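Local coordinates for monosaccharide ABC transporter substrate-binding protein, CUT2 family (Acidothermus cellulolyticus, PDB 4RU1) that binds myo-inositol in the cleft between its two lobes and probably delivers it, as a substrate-binding protein, to an ABC-type sugar transporter, at residues Pro237-Gln251 with Thr282-Ala296. Residues are numbered along the deposited sequence; the frame is centred on the assembly and turned at random.
With INS (1,2,3,4,5,6-hexahydroxy-cyclohexane), chain M.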
ATOM      1  N   PRO A 237       3.496   8.965  13.928  1.00 17.77           N
ATOM      2  CA  PRO A 237       3.072   8.910  15.316  1.00 15.22           C
ATOM      3  C   PRO A 237       3.036  10.273  16.038  1.00 16.86           C
ATOM      4  O   PRO A 237       2.023  10.603  16.627  1.00 22.72           O
ATOM      5  CB  PRO A 237       4.071   7.937  15.943  1.00 20.42           C
ATOM      6  CG  PRO A 237       4.352   7.018  14.828  1.00 19.81           C
ATOM      7  CD  PRO A 237       4.501   7.930  13.629  1.00 19.80           C
ATOM      8  N   ALA A 238       4.137  11.012  15.973  1.00 21.54           N
ATOM      9  CA  ALA A 238       4.197  12.393  16.522  1.00 20.90           C
ATOM     10  C   ALA A 238       3.124  13.288  15.990  1.00 26.00           C
ATOM     11  O   ALA A 238       2.503  14.089  16.736  1.00 22.26           O
ATOM     12  CB  ALA A 238       5.540  13.003  16.234  1.00 23.15           C
ATOM     13  N   GLU A 239       2.917  13.170  14.677  1.00 21.00           N
ATOM     14  CA  GLU A 239       1.900  13.941  13.981  1.00 24.12           C
ATOM     15  C   GLU A 239       0.496  13.661  14.471  1.00 18.50           C
ATOM     16  O   GLU A 239      -0.328  14.569  14.579  1.00 19.19           O
ATOM     17  CB  GLU A 239       2.047  13.776  12.443  1.00 19.78           C
ATOM     18  CG  GLU A 239       3.282  14.499  11.996  1.00 18.09           C
ATOM     19  CD  GLU A 239       3.812  14.067  10.667  1.00 19.95           C
ATOM     20  OE1 GLU A 239       3.395  13.039  10.073  1.00 17.86           O
ATOM     21  OE2 GLU A 239       4.741  14.732  10.221  1.00 20.19           O
ATOM     22  N   ILE A 240       0.164  12.419  14.765  1.00 20.60           N
ATOM     23  CA  ILE A 240      -1.124  12.097  15.393  1.00 19.77           C
ATOM     24  C   ILE A 240      -1.200  12.660  16.827  1.00 23.51           C
ATOM     25  O   ILE A 240      -2.140  13.292  17.196  1.00 21.16           O
ATOM     26  CB  ILE A 240      -1.329  10.562  15.434  1.00 19.27           C
ATOM     27  CG1 ILE A 240      -1.521  10.004  14.006  1.00 23.59           C
ATOM     28  CG2 ILE A 240      -2.517  10.156  16.233  1.00 21.69           C
ATOM     29  CD1 ILE A 240      -1.380   8.500  13.870  1.00 19.60           C
ATOM     30  N   GLU A 241      -0.153  12.466  17.595  1.00 28.17           N
ATOM     31  CA  GLU A 241      -0.089  13.022  18.970  1.00 29.80           C
ATOM     32  C   GLU A 241      -0.296  14.552  19.066  1.00 37.58           C
ATOM     33  O   GLU A 241      -1.052  15.039  19.919  1.00 29.76           O
ATOM     34  CB  GLU A 241       1.268  12.624  19.594  1.00 21.46           C
ATOM     35  CG  GLU A 241       1.484  11.120  19.863  1.00 30.25           C
ATOM     36  CD  GLU A 241       2.945  10.670  19.868  1.00 54.76           C
ATOM     37  OE1 GLU A 241       3.843  11.510  20.123  1.00 42.02           O
ATOM     38  OE2 GLU A 241       3.203   9.459  19.615  1.00 35.35           O
ATOM     39  N   ASN A 242       0.342  15.301  18.175  1.00 23.98           N
ATOM     40  CA  ASN A 242       0.275  16.773  18.187  1.00 26.23           C
ATOM     41  C   ASN A 242      -0.877  17.385  17.329  1.00 27.98           C
ATOM     42  O   ASN A 242      -0.986  18.616  17.216  1.00 27.96           O
ATOM     43  CB  ASN A 242       1.620  17.414  17.839  1.00 26.47           C
ATOM     44  CG  ASN A 242       2.089  17.124  16.431  1.00 28.78           C
ATOM     45  OD1 ASN A 242       1.292  16.852  15.529  1.00 29.74           O
ATOM     46  ND2 ASN A 242       3.385  17.183  16.227  1.00 35.62           N
ATOM     47  N   GLY A 243      -1.715  16.538  16.730  1.00 23.36           N
ATOM     48  CA  GLY A 243      -2.849  17.041  15.968  1.00 20.60           C
ATOM     49  C   GLY A 243      -2.560  17.420  14.488  1.00 19.40           C
ATOM     50  O   GLY A 243      -3.484  17.909  13.833  1.00 21.92           O
ATOM     51  N   GLN A 244      -1.356  17.188  13.988  1.00 20.47           N
ATOM     52  CA  GLN A 244      -1.019  17.458  12.602  1.00 19.26           C
ATOM     53  C   GLN A 244      -1.736  16.494  11.671  1.00 18.87           C
ATOM     54  O   GLN A 244      -1.924  16.818  10.514  1.00 20.01           O
ATOM     55  CB  GLN A 244       0.471  17.445  12.365  1.00 19.65           C
ATOM     56  CG  GLN A 244       1.179  18.745  12.845  1.00 24.48           C
ATOM     57  CD  GLN A 244       2.663  18.728  12.566  1.00 33.53           C
ATOM     58  OE1 GLN A 244       3.389  17.877  13.076  1.00 51.71           O
ATOM     59  NE2 GLN A 244       3.119  19.662  11.760  1.00 41.37           N
ATOM     60  N   LEU A 245      -2.044  15.287  12.144  1.00 17.74           N
ATOM     61  CA  LEU A 245      -2.805  14.292  11.380  1.00 14.22           C
ATOM     62  C   LEU A 245      -3.995  13.810  12.187  1.00 10.97           C
ATOM     63  O   LEU A 245      -3.830  13.578  13.442  1.00 19.58           O
ATOM     64  CB  LEU A 245      -1.945  13.090  11.045  1.00 17.99           C
ATOM     65  CG  LEU A 245      -0.853  13.222   9.986  1.00 16.78           C
ATOM     66  CD1 LEU A 245       0.055  11.989   9.955  1.00 16.70           C
ATOM     67  CD2 LEU A 245      -1.460  13.498   8.628  1.00 22.00           C
ATOM     68  N   GLN A 246      -5.177  13.769  11.628  1.00 14.37           N
ATOM     69  CA  GLN A 246      -6.362  13.272  12.327  1.00 16.99           C
ATOM     70  C   GLN A 246      -6.266  11.798  12.678  1.00 24.75           C
ATOM     71  O   GLN A 246      -6.668  11.393  13.754  1.00 17.90           O
ATOM     72  CB  GLN A 246      -7.634  13.554  11.529  1.00 18.10           C
ATOM     73  CG  GLN A 246      -7.833  15.007  11.093  1.00 17.38           C
ATOM     74  CD  GLN A 246      -7.814  15.913  12.277  1.00 16.66           C
ATOM     75  OE1 GLN A 246      -6.817  16.681  12.554  1.00 22.76           O
ATOM     76  NE2 GLN A 246      -8.872  15.811  13.018  1.00 18.25           N
ATOM     77  N   TRP A 247      -5.739  11.002  11.754  1.00 15.89           N
ATOM     78  CA  TRP A 247      -5.652   9.578  11.919  1.00 19.65           C
ATOM     79  C   TRP A 247      -4.824   9.046  10.776  1.00 16.50           C
ATOM     80  O   TRP A 247      -4.580   9.769   9.810  1.00 15.43           O
ATOM     81  CB  TRP A 247      -7.034   8.920  11.973  1.00 14.17           C
ATOM     82  CG  TRP A 247      -8.034   9.458  11.011  1.00 16.35           C
ATOM     83  CD1 TRP A 247      -9.066  10.297  11.319  1.00 19.51           C
ATOM     84  CD2 TRP A 247      -8.190   9.143   9.600  1.00 17.87           C
ATOM     85  NE1 TRP A 247      -9.836  10.535  10.225  1.00 18.63           N
ATOM     86  CE2 TRP A 247      -9.310   9.879   9.131  1.00 25.28           C
ATOM     87  CE3 TRP A 247      -7.444   8.391   8.673  1.00 18.69           C
ATOM     88  CZ2 TRP A 247      -9.736   9.833   7.772  1.00 20.14           C
ATOM     89  CZ3 TRP A 247      -7.885   8.374   7.302  1.00 15.21           C
ATOM     90  CH2 TRP A 247      -9.024   9.075   6.898  1.00 19.51           C
ATOM     91  N   ALA A 248      -4.385   7.792  10.913  1.00 15.79           N
ATOM     92  CA  ALA A 248      -3.637   7.055   9.850  1.00 13.99           C
ATOM     93  C   ALA A 248      -4.257   5.697   9.799  1.00 13.17           C
ATOM     94  O   ALA A 248      -4.561   5.108  10.835  1.00 15.12           O
ATOM     95  CB  ALA A 248      -2.173   6.955  10.158  1.00 17.29           C
ATOM     96  N   ILE A 249      -4.439   5.179   8.610  1.00 12.33           N
ATOM     97  CA  ILE A 249      -4.949   3.843   8.383  1.00 12.15           C
ATOM     98  C   ILE A 249      -3.779   2.892   8.182  1.00 13.81           C
ATOM     99  O   ILE A 249      -3.003   3.039   7.223  1.00 14.18           O
ATOM    100  CB  ILE A 249      -5.884   3.774   7.173  1.00 13.49           C
ATOM    101  CG1 ILE A 249      -7.103   4.722   7.378  1.00 16.47           C
ATOM    102  CG2 ILE A 249      -6.284   2.371   6.896  1.00 12.11           C
ATOM    103  CD1 ILE A 249      -7.961   4.920   6.141  1.00 18.75           C
ATOM    104  N   ASP A 250      -3.653   1.905   9.049  1.00 12.88           N
ATOM    105  CA  ASP A 250      -2.574   0.940   8.980  1.00 16.63           C
ATOM    106  C   ASP A 250      -3.027  -0.295   8.186  1.00 12.46           C
ATOM    107  O   ASP A 250      -4.091  -0.856   8.480  1.00 14.52           O
ATOM    108  CB  ASP A 250      -2.251   0.540  10.414  1.00 16.24           C
ATOM    109  CG  ASP A 250      -1.010  -0.284  10.568  1.00 14.69           C
ATOM    110  OD1 ASP A 250      -0.195  -0.550   9.615  1.00 14.58           O
ATOM    111  OD2 ASP A 250      -0.836  -0.701  11.732  1.00 20.26           O
ATOM    112  N   GLN A 251      -2.216  -0.620   7.189  1.00 10.54           N
ATOM    113  CA  GLN A 251      -2.348  -1.836   6.382  1.00 13.77           C
ATOM    114  C   GLN A 251      -1.328  -2.906   6.700  1.00 11.36           C
ATOM    115  O   GLN A 251      -1.313  -3.977   6.062  1.00 12.60           O
ATOM    116  CB  GLN A 251      -2.317  -1.567   4.864  1.00 11.63           C
ATOM    117  CG  GLN A 251      -0.963  -1.102   4.357  1.00 13.93           C
ATOM    118  CD  GLN A 251      -0.896  -0.936   2.835  1.00 13.55           C
ATOM    119  OE1 GLN A 251      -0.607   0.176   2.303  1.00 16.74           O
ATOM    120  NE2 GLN A 251      -1.089  -2.031   2.141  1.00 10.71           N
ATOM    121  N   THR A 282      -4.787  -7.658   6.241  1.00 16.19           N
ATOM    122  CA  THR A 282      -3.733  -7.081   7.089  1.00 13.37           C
ATOM    123  C   THR A 282      -4.172  -5.716   7.602  1.00 12.74           C
ATOM    124  O   THR A 282      -3.393  -4.988   8.248  1.00 14.04           O
ATOM    125  CB  THR A 282      -2.390  -7.000   6.287  1.00 12.34           C
ATOM    126  OG1 THR A 282      -2.671  -6.147   5.154  1.00 14.00           O
ATOM    127  CG2 THR A 282      -1.965  -8.342   5.791  1.00 12.73           C
ATOM    128  N   GLY A 283      -5.405  -5.321   7.221  1.00 13.27           N
ATOM    129  CA  GLY A 283      -5.995  -3.976   7.630  1.00 14.78           C
ATOM    130  C   GLY A 283      -7.364  -3.957   7.026  1.00 16.32           C
ATOM    131  O   GLY A 283      -7.776  -4.977   6.465  1.00 18.47           O
ATOM    132  N   PRO A 284      -8.091  -2.864   7.106  1.00 13.93           N
ATOM    133  CA  PRO A 284      -7.629  -1.594   7.651  1.00 12.80           C
ATOM    134  C   PRO A 284      -7.776  -1.549   9.164  1.00 14.56           C
ATOM    135  O   PRO A 284      -8.666  -2.189   9.705  1.00 15.91           O
ATOM    136  CB  PRO A 284      -8.571  -0.576   7.034  1.00 12.56           C
ATOM    137  CG  PRO A 284      -9.837  -1.327   6.836  1.00 15.85           C
ATOM    138  CD  PRO A 284      -9.409  -2.743   6.503  1.00 14.16           C
ATOM    139  N   PHE A 285      -6.955  -0.692   9.781  1.00 15.41           N
ATOM    140  CA  PHE A 285      -7.109  -0.333  11.177  1.00 16.53           C
ATOM    141  C   PHE A 285      -6.762   1.140  11.354  1.00 15.23           C
ATOM    142  O   PHE A 285      -5.667   1.560  10.950  1.00 13.65           O
ATOM    143  CB  PHE A 285      -6.239  -1.199  12.083  1.00 19.37           C
ATOM    144  CG  PHE A 285      -6.419  -0.889  13.573  1.00 19.56           C
ATOM    145  CD1 PHE A 285      -7.582  -1.223  14.217  1.00 22.90           C
ATOM    146  CD2 PHE A 285      -5.376  -0.298  14.300  1.00 22.39           C
ATOM    147  CE1 PHE A 285      -7.727  -0.937  15.588  1.00 21.25           C
ATOM    148  CE2 PHE A 285      -5.486  -0.050  15.647  1.00 26.68           C
ATOM    149  CZ  PHE A 285      -6.678  -0.326  16.283  1.00 25.24           C
ATOM    150  N   PHE A 286      -7.667   1.909  11.964  1.00 12.64           N
ATOM    151  CA  PHE A 286      -7.467   3.347  12.224  1.00 16.12           C
ATOM    152  C   PHE A 286      -6.709   3.612  13.477  1.00 15.31           C
ATOM    153  O   PHE A 286      -7.107   3.175  14.589  1.00 20.06           O
ATOM    154  CB  PHE A 286      -8.778   4.131  12.234  1.00 15.26           C
ATOM    155  CG  PHE A 286      -9.463   4.258  10.881  1.00 17.01           C
ATOM    156  CD1 PHE A 286     -10.114   3.208  10.278  1.00 18.14           C
ATOM    157  CD2 PHE A 286      -9.438   5.493  10.215  1.00 14.72           C
ATOM    158  CE1 PHE A 286     -10.728   3.331   9.012  1.00 15.10           C
ATOM    159  CE2 PHE A 286     -10.102   5.658   9.052  1.00 16.19           C
ATOM    160  CZ  PHE A 286     -10.707   4.559   8.427  1.00 15.25           C
ATOM    161  N   VAL A 287      -5.628   4.328  13.343  1.00 14.60           N
ATOM    162  CA  VAL A 287      -4.840   4.690  14.485  1.00 15.38           C
ATOM    163  C   VAL A 287      -5.027   6.190  14.674  1.00 16.95           C
ATOM    164  O   VAL A 287      -4.927   6.973  13.743  1.00 15.12           O
ATOM    165  CB  VAL A 287      -3.360   4.372  14.253  1.00 14.42           C
ATOM    166  CG1 VAL A 287      -2.499   4.792  15.424  1.00 17.21           C
ATOM    167  CG2 VAL A 287      -3.174   2.865  14.036  1.00 14.67           C
ATOM    168  N   ASP A 288      -5.356   6.572  15.922  1.00 18.98           N
ATOM    169  CA  ASP A 288      -5.661   7.990  16.290  1.00 20.09           C
ATOM    170  C   ASP A 288      -5.025   8.243  17.664  1.00 20.05           C
ATOM    171  O   ASP A 288      -4.186   7.440  18.098  1.00 19.55           O
ATOM    172  CB  ASP A 288      -7.164   8.243  16.220  1.00 20.27           C
ATOM    173  CG  ASP A 288      -7.953   7.368  17.183  1.00 19.15           C
ATOM    174  OD1 ASP A 288      -7.342   6.925  18.200  1.00 21.75           O
ATOM    175  OD2 ASP A 288      -9.150   7.127  16.916  1.00 24.14           O
ATOM    176  N   LYS A 289      -5.365   9.364  18.285  1.00 19.81           N
ATOM    177  CA  LYS A 289      -4.721   9.744  19.543  1.00 20.00           C
ATOM    178  C   LYS A 289      -4.963   8.718  20.631  1.00 16.97           C
ATOM    179  O   LYS A 289      -4.067   8.524  21.490  1.00 24.35           O
ATOM    180  CB  LYS A 289      -5.194  11.122  20.026  1.00 22.50           C
ATOM    181  CG  LYS A 289      -4.382  12.243  19.475  1.00 23.09           C
ATOM    182  CD  LYS A 289      -4.827  13.589  20.053  1.00 34.20           C
ATOM    183  CE  LYS A 289      -4.389  13.752  21.504  1.00 94.87           C
ATOM    184  NZ  LYS A 289      -4.442  15.170  21.956  1.00 98.92           N
ATOM    185  N   SER A 290      -6.053   7.975  20.537  1.00 21.88           N
ATOM    186  CA  SER A 290      -6.413   6.994  21.556  1.00 25.80           C
ATOM    187  C   SER A 290      -5.556   5.705  21.563  1.00 31.07           C
ATOM    188  O   SER A 290      -5.452   5.012  22.589  1.00 25.17           O
ATOM    189  CB  SER A 290      -7.916   6.680  21.417  1.00 26.47           C
ATOM    190  OG  SER A 290      -8.192   5.646  20.463  1.00 27.57           O
ATOM    191  N   ASN A 291      -4.961   5.347  20.433  1.00 21.55           N
ATOM    192  CA  ASN A 291      -4.216   4.098  20.336  1.00 21.40           C
ATOM    193  C   ASN A 291      -2.816   4.150  19.690  1.00 26.04           C
ATOM    194  O   ASN A 291      -2.148   3.128  19.447  1.00 26.90           O
ATOM    195  CB  ASN A 291      -5.079   3.049  19.628  1.00 23.47           C
ATOM    196  CG  ASN A 291      -5.525   3.486  18.232  1.00 21.41           C
ATOM    197  OD1 ASN A 291      -5.002   4.445  17.706  1.00 21.61           O
ATOM    198  ND2 ASN A 291      -6.526   2.853  17.711  1.00 20.11           N
ATOM    199  N   VAL A 292      -2.365   5.353  19.373  1.00 19.88           N
ATOM    200  CA  VAL A 292      -1.079   5.526  18.732  1.00 19.85           C
ATOM    201  C   VAL A 292       0.138   5.111  19.556  1.00 20.76           C
ATOM    202  O   VAL A 292       1.113   4.657  18.995  1.00 21.83           O
ATOM    203  CB  VAL A 292      -0.933   6.952  18.140  1.00 21.14           C
ATOM    204  CG1 VAL A 292      -0.984   8.033  19.215  1.00 18.20           C
ATOM    205  CG2 VAL A 292       0.296   7.058  17.215  1.00 22.09           C
ATOM    206  N   ALA A 293       0.046   5.277  20.870  1.00 25.49           N
ATOM    207  CA  ALA A 293       1.145   4.869  21.755  1.00 26.80           C
ATOM    208  C   ALA A 293       1.639   3.426  21.554  1.00 22.82           C
ATOM    209  O   ALA A 293       2.855   3.162  21.620  1.00 26.56           O
ATOM    210  CB  ALA A 293       0.796   5.131  23.224  1.00 27.05           C
ATOM    211  N   ALA A 294       0.700   2.523  21.288  1.00 29.16           N
ATOM    212  CA  ALA A 294       1.001   1.118  21.010  1.00 25.93           C
ATOM    213  C   ALA A 294       1.852   0.911  19.745  1.00 25.49           C
ATOM    214  O   ALA A 294       2.634  -0.030  19.678  1.00 32.22           O
ATOM    215  CB  ALA A 294      -0.292   0.328  20.887  1.00 29.57           C
ATOM    216  N   VAL A 295       1.763   1.820  18.783  1.00 22.55           N
ATOM    217  CA  VAL A 295       2.483   1.677  17.523  1.00 18.29           C
ATOM    218  C   VAL A 295       3.720   2.560  17.367  1.00 21.09           C
ATOM    219  O   VAL A 295       4.615   2.277  16.586  1.00 23.87           O
ATOM    220  CB  VAL A 295       1.531   1.714  16.283  1.00 21.62           C
ATOM    221  CG1 VAL A 295       1.007   3.112  16.011  1.00 33.57           C
ATOM    222  CG2 VAL A 295       2.201   1.093  15.052  1.00 26.92           C
ATOM    223  N   ALA A 296       3.818   3.613  18.163  1.00 18.73           N
ATOM    224  CA  ALA A 296       4.767   4.625  17.837  1.00 18.29           C
ATOM    225  C   ALA A 296       6.203   4.200  17.747  1.00 15.77           C
ATOM    226  O   ALA A 296       6.924   4.584  16.840  1.00 19.63           O
ATOM    227  CB  ALA A 296       4.603   5.801  18.799  1.00 21.90           C
TER
HETATM  228  C1  INS M 401       0.682   2.410  -0.143  1.00 11.78           C
HETATM  229  C2  INS M 401       1.391   3.649  -0.669  1.00 20.58           C
HETATM  230  C3  INS M 401       2.466   3.222  -1.669  1.00 15.87           C
HETATM  231  C4  INS M 401       1.949   2.294  -2.745  1.00 13.86           C
HETATM  232  C5  INS M 401       1.319   1.067  -2.169  1.00 10.17           C
HETATM  233  C6  INS M 401       0.233   1.377  -1.175  1.00 14.39           C
HETATM  234  O1  INS M 401      -0.391   2.728   0.757  1.00 13.76           O
HETATM  235  O2  INS M 401       0.398   4.382  -1.407  1.00 20.99           O
HETATM  236  O3  INS M 401       2.947   4.443  -2.266  1.00 19.61           O
HETATM  237  O4  INS M 401       3.012   1.923  -3.658  1.00 17.88           O
HETATM  238  O5  INS M 401       0.709   0.233  -3.180  1.00 13.46           O
HETATM  239  O6  INS M 401      -0.269   0.164  -0.541  1.00 14.59           O
HETATM  240  O   HOH W   1      -6.379  11.619  16.583  1.00 22.94           O
HETATM  241  O   HOH W   2      -3.875  -3.095  10.075  1.00 14.81           O
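Phe-286 lies beside Trp-247 and Ile-249 on one face of the antiparallel pairing of strands 248-250 and 285-287. Its edge points at the six-membered ring of Trp-247, centroids 5.1 Å apart and planes at 67°, a T-shaped pair; over its face lies Ile-249 CG1, 3.8 Å from the ring centroid, a CH-pi contact. Trp-247 CG sits between its backbone N and carbonyl carbon (chi1 41°), which lays the indole alongside Phe-286, while NE1 bonds to Glu-141. Without the indole, as with an alanine here, the Phe-286 edge would probably lose its aromatic partner and Glu-141 the N-H it accepts. Four backbone bonds fix the strand register, the straightest from Asp-250 N to Phe-285 O (2.8 Å, 173°). Beside helix 236-241, Ile-240 CG2 packs on Val-292 CG1 at 4.0 Å. The solvent side is looser: exposed Lys-289 merely lays CG 3.4 Å from Ile-240 O, and a water links Lys-289 N to Gln-246 O. At the cleft, Thr-282 OG1 donates to Gln-251 O (2.7 Å), while Gln-251 OE1 accepts from inositol O6 and NE2 bonds to Glu-256. Backbone pairing and apolar packing thus join outermost strand 285-287 to strand 248-250, which leads directly to Gln-251 at the inositol.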